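Local coordinates for Rho GTPase-activating protein 5 (Homo sapiens, PDB 5U4V), which probably stimulates GTP hydrolysis by Rho-family GTPases and carries a pseudoGTPase domain with the G-domain fold of the P-loop NTPase clan, at residues Val9-Leu23 with His69-Phe83. Numbering follows the deposited sequence.
Sequences VNLFILGKDGLAQEL and HGCFCVFNSIESLSF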
ATOM      1  N   VAL A   9      -6.622  -0.793  12.252  1.00 60.64           N
ATOM      2  CA  VAL A   9      -5.985   0.076  11.309  1.00 60.06           C
ATOM      3  C   VAL A   9      -6.796   0.120  10.038  1.00 57.18           C
ATOM      4  O   VAL A   9      -7.261  -0.896   9.565  1.00 55.26           O
ATOM      5  CB  VAL A   9      -4.550  -0.376  11.023  1.00 59.08           C
ATOM      6  CG1 VAL A   9      -3.866   0.590  10.057  1.00 57.32           C
ATOM      7  CG2 VAL A   9      -3.771  -0.474  12.323  1.00 61.06           C
ATOM      8  N   ASN A  10      -7.004   1.309   9.528  1.00 57.85           N
ATOM      9  CA  ASN A  10      -7.759   1.456   8.303  1.00 59.20           C
ATOM     10  C   ASN A  10      -6.805   1.463   7.158  1.00 58.38           C
ATOM     11  O   ASN A  10      -6.116   2.442   6.947  1.00 57.10           O
ATOM     12  CB  ASN A  10      -8.537   2.753   8.320  1.00 60.84           C
ATOM     13  CG  ASN A  10      -9.991   2.531   8.678  1.00 60.87           C
ATOM     14  OD1 ASN A  10     -10.605   1.625   8.150  1.00 59.25           O
ATOM     15  ND2 ASN A  10     -10.556   3.374   9.554  1.00 63.93           N
ATOM     16  N   LEU A  11      -6.739   0.382   6.412  1.00 56.14           N
ATOM     17  CA  LEU A  11      -5.759   0.328   5.355  1.00 56.37           C
ATOM     18  C   LEU A  11      -6.387   0.490   4.026  1.00 53.68           C
ATOM     19  O   LEU A  11      -6.911  -0.469   3.466  1.00 54.04           O
ATOM     20  CB  LEU A  11      -5.025  -0.993   5.374  1.00 58.94           C
ATOM     21  CG  LEU A  11      -3.629  -0.869   5.915  1.00 61.99           C
ATOM     22  CD1 LEU A  11      -3.000  -2.255   6.035  1.00 63.26           C
ATOM     23  CD2 LEU A  11      -2.889  -0.015   4.907  1.00 63.41           C
ATOM     24  N   PHE A  12      -6.314   1.686   3.494  1.00 52.96           N
ATOM     25  CA  PHE A  12      -6.764   1.901   2.140  1.00 52.16           C
ATOM     26  C   PHE A  12      -5.755   1.320   1.142  1.00 51.00           C
ATOM     27  O   PHE A  12      -4.541   1.232   1.421  1.00 50.25           O
ATOM     28  CB  PHE A  12      -6.973   3.391   1.881  1.00 53.53           C
ATOM     29  CG  PHE A  12      -7.965   4.045   2.818  1.00 55.18           C
ATOM     30  CD1 PHE A  12      -9.328   4.050   2.515  1.00 54.34           C
ATOM     31  CD2 PHE A  12      -7.533   4.689   3.986  1.00 57.24           C
ATOM     32  CE1 PHE A  12     -10.251   4.670   3.363  1.00 56.32           C
ATOM     33  CE2 PHE A  12      -8.443   5.331   4.830  1.00 59.50           C
ATOM     34  CZ  PHE A  12      -9.807   5.325   4.518  1.00 58.48           C
ATOM     35  N   ILE A  13      -6.275   0.894  -0.009  1.00 47.04           N
ATOM     36  CA  ILE A  13      -5.455   0.289  -1.043  1.00 44.90           C
ATOM     37  C   ILE A  13      -5.848   0.871  -2.399  1.00 43.89           C
ATOM     38  O   ILE A  13      -6.986   0.646  -2.879  1.00 40.92           O
ATOM     39  CB  ILE A  13      -5.579  -1.261  -1.100  1.00 43.94           C
ATOM     40  CG1 ILE A  13      -5.041  -1.920   0.170  1.00 45.49           C
ATOM     41  CG2 ILE A  13      -4.833  -1.808  -2.312  1.00 43.57           C
ATOM     42  CD1 ILE A  13      -5.327  -3.431   0.271  1.00 44.56           C
ATOM     43  N   LEU A  14      -4.894   1.584  -3.016  1.00 44.36           N
ATOM     44  CA  LEU A  14      -5.041   2.144  -4.360  1.00 44.20           C
ATOM     45  C   LEU A  14      -4.512   1.208  -5.408  1.00 45.43           C
ATOM     46  O   LEU A  14      -3.475   0.545  -5.212  1.00 46.45           O
ATOM     47  CB  LEU A  14      -4.279   3.424  -4.468  1.00 46.13           C
ATOM     48  CG  LEU A  14      -5.007   4.684  -4.043  1.00 47.82           C
ATOM     49  CD1 LEU A  14      -3.959   5.717  -3.672  1.00 48.92           C
ATOM     50  CD2 LEU A  14      -5.856   5.179  -5.218  1.00 48.11           C
ATOM     51  N   GLY A  15      -5.224   1.125  -6.520  1.00 45.83           N
ATOM     52  CA  GLY A  15      -4.815   0.251  -7.603  1.00 50.29           C
ATOM     53  C   GLY A  15      -5.700   0.562  -8.772  1.00 56.25           C
ATOM     54  O   GLY A  15      -6.820   1.060  -8.611  1.00 64.06           O
ATOM     55  N   LYS A  16      -5.187   0.306  -9.955  1.00 56.42           N
ATOM     56  CA  LYS A  16      -5.959   0.448 -11.164  1.00 53.93           C
ATOM     57  C   LYS A  16      -6.250  -0.948 -11.682  1.00 54.36           C
ATOM     58  O   LYS A  16      -5.475  -1.875 -11.447  1.00 52.63           O
ATOM     59  CB  LYS A  16      -5.198   1.293 -12.194  1.00 51.37           C
ATOM     60  CG  LYS A  16      -6.129   1.952 -13.203  1.00 52.38           C
ATOM     61  CD  LYS A  16      -5.402   2.728 -14.278  1.00 52.01           C
ATOM     62  CE  LYS A  16      -6.415   3.453 -15.153  1.00 55.09           C
ATOM     63  NZ  LYS A  16      -5.775   4.149 -16.320  1.00 55.22           N
ATOM     64  N   ASP A  17      -7.379  -1.081 -12.373  1.00 59.59           N
ATOM     65  CA  ASP A  17      -7.793  -2.347 -13.007  1.00 62.77           C
ATOM     66  C   ASP A  17      -7.838  -3.501 -11.997  1.00 59.36           C
ATOM     67  O   ASP A  17      -7.171  -4.526 -12.161  1.00 59.56           O
ATOM     68  CB  ASP A  17      -6.898  -2.684 -14.225  1.00 66.64           C
ATOM     69  CG  ASP A  17      -7.359  -2.026 -15.527  1.00 71.78           C
ATOM     70  OD1 ASP A  17      -8.113  -1.029 -15.514  1.00 74.89           O
ATOM     71  OD2 ASP A  17      -6.967  -2.543 -16.616  1.00 75.02           O
ATOM     72  N   GLY A  18      -8.611  -3.295 -10.935  1.00 57.46           N
ATOM     73  CA  GLY A  18      -8.911  -4.354  -9.957  1.00 56.56           C
ATOM     74  C   GLY A  18      -7.717  -4.770  -9.104  1.00 53.20           C
ATOM     75  O   GLY A  18      -7.811  -5.688  -8.284  1.00 51.48           O
ATOM     76  N   LEU A  19      -6.584  -4.103  -9.333  1.00 50.96           N
ATOM     77  CA  LEU A  19      -5.328  -4.453  -8.672  1.00 49.32           C
ATOM     78  C   LEU A  19      -5.435  -4.311  -7.138  1.00 44.66           C
ATOM     79  O   LEU A  19      -4.914  -5.113  -6.387  1.00 41.94           O
ATOM     80  CB  LEU A  19      -4.222  -3.568  -9.207  1.00 49.48           C
ATOM     81  CG  LEU A  19      -2.795  -4.078  -9.080  1.00 50.49           C
ATOM     82  CD1 LEU A  19      -2.651  -5.420  -9.735  1.00 49.53           C
ATOM     83  CD2 LEU A  19      -1.892  -3.079  -9.811  1.00 53.36           C
ATOM     84  N   ALA A  20      -6.128  -3.271  -6.708  1.00 43.04           N
ATOM     85  CA  ALA A  20      -6.358  -3.031  -5.303  1.00 43.98           C
ATOM     86  C   ALA A  20      -7.306  -4.066  -4.712  1.00 44.29           C
ATOM     87  O   ALA A  20      -7.277  -4.321  -3.526  1.00 42.58           O
ATOM     88  CB  ALA A  20      -6.885  -1.624  -5.057  1.00 43.36           C
ATOM     89  N   GLN A  21      -8.118  -4.684  -5.565  1.00 46.35           N
ATOM     90  CA  GLN A  21      -9.101  -5.626  -5.085  1.00 45.22           C
ATOM     91  C   GLN A  21      -8.493  -6.996  -4.883  1.00 44.69           C
ATOM     92  O   GLN A  21      -8.836  -7.728  -3.922  1.00 44.70           O
ATOM     93  CB  GLN A  21     -10.287  -5.692  -6.043  1.00 49.52           C
ATOM     94  CG  GLN A  21     -11.392  -6.617  -5.532  1.00 53.22           C
ATOM     95  CD  GLN A  21     -11.821  -6.198  -4.135  1.00 54.01           C
ATOM     96  OE1 GLN A  21     -12.242  -5.066  -3.932  1.00 55.50           O
ATOM     97  NE2 GLN A  21     -11.679  -7.095  -3.157  1.00 54.44           N
ATOM     98  N   GLU A  22      -7.623  -7.376  -5.806  1.00 44.38           N
ATOM     99  CA  GLU A  22      -6.943  -8.667  -5.760  1.00 45.31           C
ATOM    100  C   GLU A  22      -6.065  -8.724  -4.516  1.00 43.16           C
ATOM    101  O   GLU A  22      -6.013  -9.740  -3.823  1.00 42.87           O
ATOM    102  CB  GLU A  22      -6.121  -8.916  -7.023  1.00 46.32           C
ATOM    103  CG  GLU A  22      -6.936  -9.349  -8.230  1.00 50.52           C
ATOM    104  CD  GLU A  22      -6.438  -8.721  -9.541  1.00 53.43           C
ATOM    105  OE1 GLU A  22      -5.715  -9.402 -10.329  1.00 52.93           O
ATOM    106  OE2 GLU A  22      -6.722  -7.507  -9.762  1.00 55.38           O
ATOM    107  N   LEU A  23      -5.402  -7.610  -4.233  1.00 30.69           N
ATOM    108  CA  LEU A  23      -4.588  -7.543  -3.018  1.00 31.94           C
ATOM    109  C   LEU A  23      -5.443  -7.584  -1.761  1.00 32.15           C
ATOM    110  O   LEU A  23      -5.099  -8.281  -0.787  1.00 31.15           O
ATOM    111  CB  LEU A  23      -3.641  -6.344  -3.020  1.00 32.46           C
ATOM    112  CG  LEU A  23      -2.820  -6.197  -1.772  1.00 31.56           C
ATOM    113  CD1 LEU A  23      -1.868  -7.366  -1.714  1.00 33.27           C
ATOM    114  CD2 LEU A  23      -2.064  -4.878  -1.679  1.00 32.51           C
ATOM    115  N   HIS A  69      -4.716   5.047  10.278  1.00 63.34           N
ATOM    116  CA  HIS A  69      -4.871   4.621   8.910  1.00 61.46           C
ATOM    117  C   HIS A  69      -3.618   4.849   8.073  1.00 61.06           C
ATOM    118  O   HIS A  69      -2.782   5.649   8.407  1.00 65.80           O
ATOM    119  CB  HIS A  69      -6.068   5.327   8.288  1.00 64.66           C
ATOM    120  CG  HIS A  69      -5.940   6.806   8.279  1.00 69.68           C
ATOM    121  ND1 HIS A  69      -6.086   7.571   9.414  1.00 74.04           N
ATOM    122  CD2 HIS A  69      -5.674   7.665   7.273  1.00 72.55           C
ATOM    123  CE1 HIS A  69      -5.913   8.841   9.105  1.00 79.31           C
ATOM    124  NE2 HIS A  69      -5.667   8.923   7.809  1.00 78.69           N
ATOM    125  N   GLY A  70      -3.503   4.122   6.976  1.00 57.20           N
ATOM    126  CA  GLY A  70      -2.374   4.229   6.074  1.00 55.13           C
ATOM    127  C   GLY A  70      -2.851   3.794   4.701  1.00 52.68           C
ATOM    128  O   GLY A  70      -4.018   3.397   4.531  1.00 50.94           O
ATOM    129  N   CYS A  71      -1.958   3.829   3.725  1.00 60.79           N
ATOM    130  CA  CYS A  71      -2.377   3.563   2.364  1.00 58.28           C
ATOM    131  C   CYS A  71      -1.402   2.748   1.526  1.00 54.91           C
ATOM    132  O   CYS A  71      -0.344   3.225   1.153  1.00 54.64           O
ATOM    133  CB  CYS A  71      -2.709   4.880   1.684  1.00 58.05           C
ATOM    134  SG  CYS A  71      -3.315   4.659   0.006  1.00 60.67           S
ATOM    135  N   PHE A  72      -1.790   1.515   1.230  1.00 54.39           N
ATOM    136  CA  PHE A  72      -1.123   0.705   0.219  1.00 50.83           C
ATOM    137  C   PHE A  72      -1.341   1.221  -1.184  1.00 47.57           C
ATOM    138  O   PHE A  72      -2.463   1.537  -1.563  1.00 46.96           O
ATOM    139  CB  PHE A  72      -1.604  -0.731   0.271  1.00 52.95           C
ATOM    140  CG  PHE A  72      -0.913  -1.563   1.286  1.00 54.78           C
ATOM    141  CD1 PHE A  72       0.234  -1.099   1.922  1.00 54.89           C
ATOM    142  CD2 PHE A  72      -1.399  -2.838   1.589  1.00 56.94           C
ATOM    143  CE1 PHE A  72       0.877  -1.888   2.875  1.00 58.07           C
ATOM    144  CE2 PHE A  72      -0.756  -3.633   2.550  1.00 58.80           C
ATOM    145  CZ  PHE A  72       0.386  -3.157   3.188  1.00 59.54           C
ATOM    146  N   CYS A  73      -0.257   1.320  -1.955  1.00 45.05           N
ATOM    147  CA  CYS A  73      -0.376   1.691  -3.356  1.00 43.25           C
ATOM    148  C   CYS A  73       0.316   0.663  -4.224  1.00 41.99           C
ATOM    149  O   CYS A  73       1.529   0.472  -4.144  1.00 42.02           O
ATOM    150  CB  CYS A  73       0.192   3.097  -3.602  1.00 43.71           C
ATOM    151  SG  CYS A  73      -0.397   4.363  -2.446  1.00 47.50           S
ATOM    152  N   VAL A  74      -0.472   0.003  -5.051  1.00 41.24           N
ATOM    153  CA  VAL A  74      -0.070  -1.168  -5.830  1.00 39.53           C
ATOM    154  C   VAL A  74      -0.143  -0.774  -7.307  1.00 39.72           C
ATOM    155  O   VAL A  74      -1.045  -0.078  -7.740  1.00 39.18           O
ATOM    156  CB  VAL A  74      -1.023  -2.382  -5.585  1.00 40.58           C
ATOM    157  CG1 VAL A  74      -0.490  -3.690  -6.150  1.00 40.10           C
ATOM    158  CG2 VAL A  74      -1.330  -2.522  -4.135  1.00 42.32           C
ATOM    159  N   PHE A  75       0.838  -1.234  -8.062  1.00 40.99           N
ATOM    160  CA  PHE A  75       0.936  -1.005  -9.494  1.00 42.08           C
ATOM    161  C   PHE A  75       1.738  -2.166 -10.087  1.00 43.75           C
ATOM    162  O   PHE A  75       2.565  -2.793  -9.379  1.00 41.44           O
ATOM    163  CB  PHE A  75       1.623   0.343  -9.782  1.00 41.20           C
ATOM    164  CG  PHE A  75       3.038   0.422  -9.295  1.00 40.86           C
ATOM    165  CD1 PHE A  75       3.316   0.623  -7.941  1.00 38.97           C
ATOM    166  CD2 PHE A  75       4.123   0.209 -10.188  1.00 40.58           C
ATOM    167  CE1 PHE A  75       4.630   0.641  -7.510  1.00 39.90           C
ATOM    168  CE2 PHE A  75       5.414   0.231  -9.724  1.00 39.53           C
ATOM    169  CZ  PHE A  75       5.669   0.466  -8.404  1.00 39.15           C
ATOM    170  N   ASN A  76       1.475  -2.463 -11.363  1.00 47.34           N
ATOM    171  CA  ASN A  76       2.162  -3.528 -12.067  1.00 50.15           C
ATOM    172  C   ASN A  76       2.596  -3.154 -13.499  1.00 53.50           C
ATOM    173  O   ASN A  76       2.945  -4.017 -14.311  1.00 55.24           O
ATOM    174  CB  ASN A  76       1.308  -4.804 -12.055  1.00 51.90           C
ATOM    175  CG  ASN A  76       0.055  -4.679 -12.848  1.00 53.23           C
ATOM    176  OD1 ASN A  76      -0.309  -3.594 -13.291  1.00 56.73           O
ATOM    177  ND2 ASN A  76      -0.627  -5.805 -13.042  1.00 54.82           N
ATOM    178  N   SER A  77       2.539  -1.872 -13.818  1.00 55.72           N
ATOM    179  CA  SER A  77       2.879  -1.412 -15.161  1.00 59.49           C
ATOM    180  C   SER A  77       3.032   0.085 -15.163  1.00 58.89           C
ATOM    181  O   SER A  77       2.841   0.749 -14.132  1.00 55.35           O
ATOM    182  CB  SER A  77       1.822  -1.869 -16.164  1.00 62.72           C
ATOM    183  OG  SER A  77       0.572  -1.298 -15.836  1.00 63.42           O
ATOM    184  N   ILE A  78       3.399   0.615 -16.321  1.00 61.87           N
ATOM    185  CA  ILE A  78       3.562   2.063 -16.481  1.00 61.55           C
ATOM    186  C   ILE A  78       2.238   2.761 -16.231  1.00 60.81           C
ATOM    187  O   ILE A  78       2.196   3.798 -15.575  1.00 61.20           O
ATOM    188  CB  ILE A  78       4.137   2.397 -17.863  1.00 65.45           C
ATOM    189  CG1 ILE A  78       5.551   1.812 -17.974  1.00 67.16           C
ATOM    190  CG2 ILE A  78       4.186   3.900 -18.094  1.00 67.79           C
ATOM    191  CD1 ILE A  78       6.137   1.802 -19.377  1.00 72.46           C
ATOM    192  N   GLU A  79       1.160   2.182 -16.729  1.00 61.74           N
ATOM    193  CA  GLU A  79      -0.136   2.812 -16.598  1.00 63.58           C
ATOM    194  C   GLU A  79      -0.534   2.892 -15.120  1.00 59.24           C
ATOM    195  O   GLU A  79      -0.924   3.963 -14.636  1.00 58.66           O
ATOM    196  CB  GLU A  79      -1.210   2.092 -17.430  1.00 67.20           C
ATOM    197  CG  GLU A  79      -2.552   2.807 -17.350  1.00 69.62           C
ATOM    198  CD  GLU A  79      -3.638   2.226 -18.246  1.00 75.20           C
ATOM    199  OE1 GLU A  79      -3.394   1.188 -18.918  1.00 77.25           O
ATOM    200  OE2 GLU A  79      -4.740   2.824 -18.289  1.00 75.87           O
ATOM    201  N   SER A  80      -0.423   1.762 -14.420  1.00 55.00           N
ATOM    202  CA  SER A  80      -0.780   1.704 -13.005  1.00 50.77           C
ATOM    203  C   SER A  80       0.092   2.615 -12.150  1.00 47.50           C
ATOM    204  O   SER A  80      -0.421   3.307 -11.245  1.00 45.94           O
ATOM    205  CB  SER A  80      -0.818   0.261 -12.492  1.00 50.34           C
ATOM    206  OG  SER A  80       0.250  -0.508 -12.986  1.00 50.06           O
ATOM    207  N   LEU A  81       1.385   2.658 -12.461  1.00 46.21           N
ATOM    208  CA  LEU A  81       2.299   3.588 -11.775  1.00 46.64           C
ATOM    209  C   LEU A  81       1.872   5.052 -11.887  1.00 48.32           C
ATOM    210  O   LEU A  81       1.959   5.800 -10.933  1.00 48.98           O
ATOM    211  CB  LEU A  81       3.718   3.430 -12.274  1.00 46.53           C
ATOM    212  CG  LEU A  81       4.656   4.193 -11.315  1.00 47.53           C
ATOM    213  CD1 LEU A  81       4.601   3.697  -9.866  1.00 46.26           C
ATOM    214  CD2 LEU A  81       6.083   4.300 -11.801  1.00 45.79           C
ATOM    215  N   SER A  82       1.407   5.433 -13.073  1.00 51.20           N
ATOM    216  CA  SER A  82       0.978   6.814 -13.364  1.00 51.73           C
ATOM    217  C   SER A  82      -0.318   7.182 -12.661  1.00 51.20           C
ATOM    218  O   SER A  82      -0.408   8.264 -12.086  1.00 50.60           O
ATOM    219  CB  SER A  82       0.826   7.030 -14.879  1.00 54.65           C
ATOM    220  OG  SER A  82      -0.112   6.122 -15.427  1.00 57.07           O
ATOM    221  N   PHE A  83      -1.313   6.290 -12.722  1.00 51.37           N
ATOM    222  CA  PHE A  83      -2.553   6.428 -11.964  1.00 52.02           C
ATOM    223  C   PHE A  83      -2.257   6.728 -10.488  1.00 50.71           C
ATOM    224  O   PHE A  83      -2.844   7.616  -9.924  1.00 54.54           O
ATOM    225  CB  PHE A  83      -3.395   5.150 -12.135  1.00 53.96           C
ATOM    226  CG  PHE A  83      -4.564   5.057 -11.209  1.00 55.20           C
ATOM    227  CD1 PHE A  83      -4.427   4.495  -9.939  1.00 53.79           C
ATOM    228  CD2 PHE A  83      -5.806   5.534 -11.601  1.00 59.17           C
ATOM    229  CE1 PHE A  83      -5.502   4.426  -9.064  1.00 55.15           C
ATOM    230  CE2 PHE A  83      -6.897   5.486 -10.730  1.00 60.14           C
ATOM    231  CZ  PHE A  83      -6.743   4.929  -9.456  1.00 58.49           C
TER
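K16 NZ and E79 OE2 form a salt bridge of 2.6 Å, the lysine reaching the carboxylate oxygen on its anti side, somewhat out of the carboxylate plane. With CG anti to the backbone N (chi1 -156°) and the chain extended beyond it, the K16 methylenes pass over one face of the F83 ring before NZ reaches the acid; CB makes a CH-pi contact 4.2 Å from the ring centroid. Cutting this side chain back to an alanine would take away the amine and methylenes together, and is likely to leave E79 without its cationic mate and that face of F83 uncovered. L14 CD2 approaches the same ring at 3.9 Å from CE1, while its CD1 lies against the sulfurs of C71 and C73. Strands 9-14 and 69-75 are parallel neighbours in the central sheet of a G-domain fold, and the turn from K16 to L19, leading into helix 19-28, takes the place of the P-loop without the GxxxxGK[S/T] sequence. Five backbone bonds join the strands, from G70 N to N10 O through V74 N to L14 O. F72 O accepts L14 N at 2.8 Å and also receives the CA-H of I13. On the sheet face opposite L14, I13 CG1 lies 3.6 Å from F72 CB, their side chains running alongside, and L11 CD2 sits over one face of the F72 ring, which L163 and V166 of helix 156-173 also touch. L23 CD2 comes down on V74 CG2 at 3.5 Å and also meets F72 CD2. One turn earlier, L19 rests CG on V74 CG1 and CD2 on F75 CA, its branches brushing the amide of N76.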